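Local atomic coordinates of xylulose kinase (Escherichia coli, PDB entry 2ITM), a protein that catalyses the ATP-dependent phosphorylation of D-xylulose to D-xylulose 5-phosphate, and less efficiently that of 1-deoxy-D-xylulose. Residues Ser323-Trp328 / Thr353-Pro358; Ser10-Ile15 / Glu29-Ser34. All coordinates share one frame; numbering follows the deposited sequence.

Contact 1 (Ser323-Trp328 / Thr353-Pro358); sequences SAEPVW and THQHGP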
loop_
_atom_site.group_PDB
_atom_site.type_symbol
_atom_site.label_atom_id
_atom_site.label_comp_id
_atom_site.label_asym_id
_atom_site.label_seq_id
_atom_site.Cartn_x
_atom_site.Cartn_y
_atom_site.Cartn_z
ATOM N N SER A 323 -16.371 4.137 -15.956
ATOM C CA SER A 323 -17.490 3.803 -15.087
ATOM C C SER A 323 -16.978 3.319 -13.738
ATOM O O SER A 323 -17.693 3.351 -12.743
ATOM C CB SER A 323 -18.357 2.719 -15.724
ATOM O OG SER A 323 -17.739 1.455 -15.610
ATOM N N ALA A 324 -15.734 2.864 -13.729
ATOM C CA ALA A 324 -14.997 2.617 -12.503
ATOM C C ALA A 324 -15.062 3.794 -11.558
ATOM O O ALA A 324 -14.860 4.931 -11.948
ATOM C CB ALA A 324 -13.572 2.277 -12.820
ATOM N N GLU A 325 -15.342 3.506 -10.302
ATOM C CA GLU A 325 -15.046 4.441 -9.243
ATOM C C GLU A 325 -13.572 4.800 -9.198
ATOM O O GLU A 325 -12.721 4.043 -9.633
ATOM C CB GLU A 325 -15.488 3.884 -7.901
ATOM C CG GLU A 325 -16.979 3.954 -7.668
ATOM C CD GLU A 325 -17.461 2.855 -6.755
ATOM O OE1 GLU A 325 -16.768 1.832 -6.651
ATOM O OE2 GLU A 325 -18.526 3.020 -6.137
ATOM N N PRO A 326 -13.289 5.982 -8.677
ATOM C CA PRO A 326 -11.915 6.518 -8.652
ATOM C C PRO A 326 -11.046 5.712 -7.707
ATOM O O PRO A 326 -11.493 5.349 -6.630
ATOM C CB PRO A 326 -12.112 7.936 -8.125
ATOM C CG PRO A 326 -13.519 8.243 -8.401
ATOM C CD PRO A 326 -14.267 6.980 -8.226
ATOM N N VAL A 327 -9.831 5.421 -8.143
ATOM C CA VAL A 327 -8.696 5.209 -7.266
ATOM C C VAL A 327 -8.096 6.548 -6.918
ATOM O O VAL A 327 -8.027 7.425 -7.755
ATOM C CB VAL A 327 -7.608 4.407 -7.975
ATOM C CG1 VAL A 327 -6.546 4.009 -7.021
ATOM C CG2 VAL A 327 -8.185 3.210 -8.631
ATOM N N TRP A 328 -7.655 6.692 -5.678
ATOM C CA TRP A 328 -6.985 7.901 -5.251
ATOM C C TRP A 328 -5.507 7.655 -4.956
ATOM O O TRP A 328 -5.161 6.856 -4.104
ATOM C CB TRP A 328 -7.700 8.520 -4.051
ATOM C CG TRP A 328 -9.135 8.789 -4.308
ATOM C CD1 TRP A 328 -10.163 7.937 -4.123
ATOM C CD2 TRP A 328 -9.704 9.994 -4.814
ATOM N NE1 TRP A 328 -11.344 8.527 -4.480
ATOM C CE2 TRP A 328 -11.086 9.798 -4.907
ATOM C CE3 TRP A 328 -9.183 11.231 -5.194
ATOM C CZ2 TRP A 328 -11.945 10.777 -5.377
ATOM C CZ3 TRP A 328 -10.036 12.197 -5.650
ATOM C CH2 TRP A 328 -11.399 11.968 -5.737
ATOM N N THR A 353 -10.541 -1.398 -5.886
ATOM C CA THR A 353 -11.580 -2.419 -5.975
ATOM C C THR A 353 -11.345 -3.363 -7.140
ATOM O O THR A 353 -10.450 -3.161 -7.935
ATOM C CB THR A 353 -12.949 -1.778 -6.153
ATOM O OG1 THR A 353 -13.031 -1.184 -7.447
ATOM C CG2 THR A 353 -13.123 -0.615 -5.228
ATOM N N HIS A 354 -12.186 -4.386 -7.231
ATOM C CA HIS A 354 -12.185 -5.328 -8.340
ATOM C C HIS A 354 -12.134 -4.663 -9.712
ATOM O O HIS A 354 -11.740 -5.293 -10.694
ATOM C CB HIS A 354 -13.402 -6.246 -8.251
ATOM C CG HIS A 354 -14.702 -5.561 -8.547
ATOM N ND1 HIS A 354 -15.316 -4.711 -7.655
ATOM C CD2 HIS A 354 -15.500 -5.594 -9.640
ATOM C CE1 HIS A 354 -16.436 -4.256 -8.180
ATOM N NE2 HIS A 354 -16.573 -4.778 -9.383
ATOM N N GLN A 355 -12.526 -3.404 -9.765
ATOM C CA GLN A 355 -12.765 -2.713 -11.016
ATOM C C GLN A 355 -11.454 -2.225 -11.620
ATOM O O GLN A 355 -11.419 -1.770 -12.754
ATOM C CB GLN A 355 -13.663 -1.516 -10.763
ATOM C CG GLN A 355 -15.095 -1.855 -10.486
ATOM C CD GLN A 355 -16.033 -0.762 -10.935
ATOM O OE1 GLN A 355 -16.438 0.077 -10.138
ATOM N NE2 GLN A 355 -16.374 -0.765 -12.213
ATOM N N HIS A 356 -10.387 -2.304 -10.836
ATOM C CA HIS A 356 -9.186 -1.542 -11.112
ATOM C C HIS A 356 -8.090 -2.426 -11.706
ATOM O O HIS A 356 -7.733 -3.443 -11.144
ATOM C CB HIS A 356 -8.669 -0.846 -9.855
ATOM C CG HIS A 356 -9.622 0.150 -9.276
ATOM N ND1 HIS A 356 -10.266 1.093 -10.042
ATOM C CD2 HIS A 356 -10.030 0.355 -8.006
ATOM C CE1 HIS A 356 -11.037 1.831 -9.268
ATOM N NE2 HIS A 356 -10.909 1.405 -8.027
ATOM N N GLY A 357 -7.562 -2.005 -12.842
ATOM C CA GLY A 357 -6.278 -2.488 -13.343
ATOM C C GLY A 357 -5.306 -1.367 -13.636
ATOM O O GLY A 357 -5.520 -0.238 -13.233
ATOM N N PRO A 358 -4.241 -1.690 -14.360
ATOM C CA PRO A 358 -3.114 -0.782 -14.554
ATOM C C PRO A 358 -3.486 0.518 -15.248
ATOM O O PRO A 358 -2.874 1.531 -14.990
ATOM C CB PRO A 358 -2.182 -1.590 -15.436
ATOM C CG PRO A 358 -2.505 -2.972 -15.134
ATOM C CD PRO A 358 -3.963 -3.024 -14.907
#
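A type I beta turn from T353 to H356, closed by H356 N bonding T353 O at 3.0 Å, brings the side chains of Q355 and H356 against the loop 323-328. V327 lays its methyl CG2 over the centre of the H356 imidazole, a CH-pi contact whose exact spacing in the model is doubtful. The valine has CG1 anti to its backbone N (chi1 -171°), which leaves CG2, the branch that meets the ring, beside that N. A324 CB lies oblique to the same ring, 4.4 Å from H356 CE1. The turn follows strand 345-353 and leads into helix 358-381, with G357 at its N-cap, in the C-terminal half of this FGGY kinase. T353 continues the sheet into a strand of the second subunit, and H356 also packs on L304 of that subunit, placing the contact at the dimer interface. H356 NE2 makes a weak hydrogen bond to G351 O. An alanine in place of H356 would probably leave V327 CG2 without the ring face it packs on and G351 O without this weak donor. Q355, its CG anti to its own carbonyl carbon (chi1 -73°), sets its amide against the backbone of A324 and E325: NE2 is 3.7 Å from A324 CA, and OE1 lies 3.6 Å from E325 N, too far to count as a hydrogen bond. Q355 OE1 and E325 OE1 are 3.9 Å apart, the two side chains crossing at a slant with amide and carboxylate planes 62° apart, two acceptors that do not bond to each other.

Contact 2 (Ser10-Ile15 / Glu29-Ser34); sequences SGVKVI and EKLTVS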
loop_
_atom_site.group_PDB
_atom_site.type_symbol
_atom_site.label_atom_id
_atom_site.label_comp_id
_atom_site.label_asym_id
_atom_site.label_seq_id
_atom_site.Cartn_x
_atom_site.Cartn_y
_atom_site.Cartn_z
ATOM N N SER A 10 25.790 16.743 -6.616
ATOM C CA SER A 10 26.220 15.452 -7.118
ATOM C C SER A 10 27.213 15.590 -8.246
ATOM O O SER A 10 27.701 14.598 -8.749
ATOM C CB SER A 10 25.027 14.646 -7.594
ATOM O OG SER A 10 24.428 15.254 -8.691
ATOM N N GLY A 11 27.498 16.824 -8.609
ATOM C CA GLY A 11 28.570 17.144 -9.531
ATOM C C GLY A 11 28.725 18.622 -9.853
ATOM O O GLY A 11 27.908 19.436 -9.465
ATOM N N VAL A 12 29.789 18.956 -10.568
ATOM C CA VAL A 12 29.902 20.256 -11.211
ATOM C C VAL A 12 29.684 20.246 -12.710
ATOM O O VAL A 12 30.099 19.343 -13.415
ATOM C CB VAL A 12 31.213 20.969 -10.893
ATOM C CG1 VAL A 12 31.393 21.134 -9.427
ATOM C CG2 VAL A 12 32.392 20.233 -11.484
ATOM N N LYS A 13 29.009 21.279 -13.182
ATOM C CA LYS A 13 28.820 21.486 -14.596
ATOM C C LYS A 13 29.381 22.834 -15.005
ATOM O O LYS A 13 29.116 23.835 -14.365
ATOM C CB LYS A 13 27.347 21.380 -14.945
ATOM C CG LYS A 13 27.039 21.599 -16.405
ATOM C CD LYS A 13 25.557 21.683 -16.641
ATOM C CE LYS A 13 25.110 20.748 -17.729
ATOM N NZ LYS A 13 23.697 20.955 -18.085
ATOM N N VAL A 14 30.190 22.848 -16.070
ATOM C CA VAL A 14 30.641 24.071 -16.701
ATOM C C VAL A 14 30.187 24.163 -18.143
ATOM O O VAL A 14 30.180 23.176 -18.864
ATOM C CB VAL A 14 32.170 24.246 -16.616
ATOM C CG1 VAL A 14 32.666 24.015 -15.205
ATOM C CG2 VAL A 14 32.881 23.330 -17.583
ATOM N N ILE A 15 29.797 25.362 -18.550
ATOM C CA ILE A 15 29.383 25.615 -19.919
ATOM C C ILE A 15 30.092 26.791 -20.568
ATOM O O ILE A 15 30.562 27.709 -19.891
ATOM C CB ILE A 15 27.868 25.811 -20.012
ATOM C CG1 ILE A 15 27.442 27.151 -19.433
ATOM C CG2 ILE A 15 27.125 24.638 -19.390
ATOM C CD1 ILE A 15 26.046 27.531 -19.799
ATOM N N GLU A 29 31.530 16.968 -14.061
ATOM C CA GLU A 29 32.377 16.145 -13.215
ATOM C C GLU A 29 31.635 15.744 -11.963
ATOM O O GLU A 29 30.947 16.547 -11.363
ATOM C CB GLU A 29 33.640 16.895 -12.831
ATOM C CG GLU A 29 34.608 17.139 -13.976
ATOM C CD GLU A 29 35.379 15.899 -14.328
ATOM O OE1 GLU A 29 35.780 15.179 -13.399
ATOM O OE2 GLU A 29 35.572 15.648 -15.527
ATOM N N LYS A 30 31.786 14.493 -11.569
ATOM C CA LYS A 30 31.016 13.953 -10.473
ATOM C C LYS A 30 31.571 14.356 -9.129
ATOM O O LYS A 30 32.735 14.691 -9.003
ATOM C CB LYS A 30 30.865 12.439 -10.599
ATOM C CG LYS A 30 29.803 12.024 -11.600
ATOM C CD LYS A 30 29.524 10.532 -11.583
ATOM C CE LYS A 30 29.066 10.066 -12.947
ATOM N NZ LYS A 30 27.983 9.062 -12.887
ATOM N N LEU A 31 30.700 14.339 -8.129
ATOM C CA LEU A 31 31.054 14.616 -6.753
ATOM C C LEU A 31 30.485 13.520 -5.853
ATOM O O LEU A 31 29.366 13.085 -6.047
ATOM C CB LEU A 31 30.432 15.940 -6.345
ATOM C CG LEU A 31 31.254 17.160 -5.959
ATOM C CD1 LEU A 31 32.659 17.133 -6.433
ATOM C CD2 LEU A 31 30.564 18.415 -6.387
ATOM N N THR A 32 31.233 13.100 -4.846
ATOM C CA THR A 32 30.654 12.275 -3.790
ATOM C C THR A 32 30.111 13.075 -2.621
ATOM O O THR A 32 30.477 14.216 -2.417
ATOM C CB THR A 32 31.635 11.208 -3.287
ATOM O OG1 THR A 32 32.791 11.838 -2.743
ATOM C CG2 THR A 32 32.178 10.386 -4.428
ATOM N N VAL A 33 29.237 12.443 -1.855
ATOM C CA VAL A 33 28.759 12.996 -0.601
ATOM C C VAL A 33 29.097 12.037 0.519
ATOM O O VAL A 33 29.161 10.831 0.320
ATOM C CB VAL A 33 27.248 13.184 -0.620
ATOM C CG1 VAL A 33 26.761 13.802 0.671
ATOM C CG2 VAL A 33 26.832 14.006 -1.806
ATOM N N SER A 34 29.327 12.588 1.696
ATOM C CA SER A 34 29.783 11.799 2.813
ATOM C C SER A 34 28.804 11.921 3.974
ATOM O O SER A 34 28.430 13.011 4.369
ATOM C CB SER A 34 31.189 12.216 3.219
ATOM O OG SER A 34 31.394 12.031 4.596
#
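V12 meets E29 and L31 with different branches. Its CG2 lies 3.8 Å from E29 CB, while CG1 is 4.2 Å from L31 CD2; in both pairs the side chains run at a slant to each other. With chi1 at -57°, CG1 is anti to the carbonyl carbon and CG2 takes the crowded position between backbone N and carbonyl carbon, which spreads the two methyls, CG2 to E29 and CG1 to L31. V12 and E29 point to the same face of the sheet, but E29 bends at chi2 (-77°) and carries its carboxylate away from the valine, to a salt bridge from OE1 to R54. L31 points toward 10-15 and lies against the backbone of S10 and G11: CB is 3.8 Å from S10 C, and CD2 is 3.9 Å from G11 CA. L31 also touches Q47 and A51 of helix 45-62. G11 has no side chain, and its CA comes within 3.1 Å of E29 O, where a CB would collide. The backbones pair antiparallel. V12 and E29 form a hydrogen-bonded pair, V12 N to E29 O and E29 N to V12 O, and G11 with K30 the non-hydrogen-bonded one. Where the ladder ends, L31 N reaches S10 O at 3.1 Å from above the carbonyl plane. This is the open end of the beta hairpin of strands 11-17 and 23-30, at the edge of the N-terminal sheet of the actin-like ATPase fold; the turn leading into its first strand, next to D6, probably faces the ATP phosphates, as in relatives.

Overall arrangement
From the N terminus the chain first meets contact 2, which draws residues 29-34 back onto 10-15 and so closes the hairpin of strands 11-17 and 23-30 in the N-terminal FGGY range. Helix 45-62 then packs over this edge of the sheet. Nearly 300 residues later, in the C-terminal range, contact 1 closes a second loop: the chain leaves 323-328, runs through strands 328-333 and 345-353, and returns at 353-358 just before helix 358-381. The two closures follow in series and neither nest nor cross. Their centres lie about 44 Å apart, contact 2 beside the catalytic region and contact 1 at the outlying dimer interface.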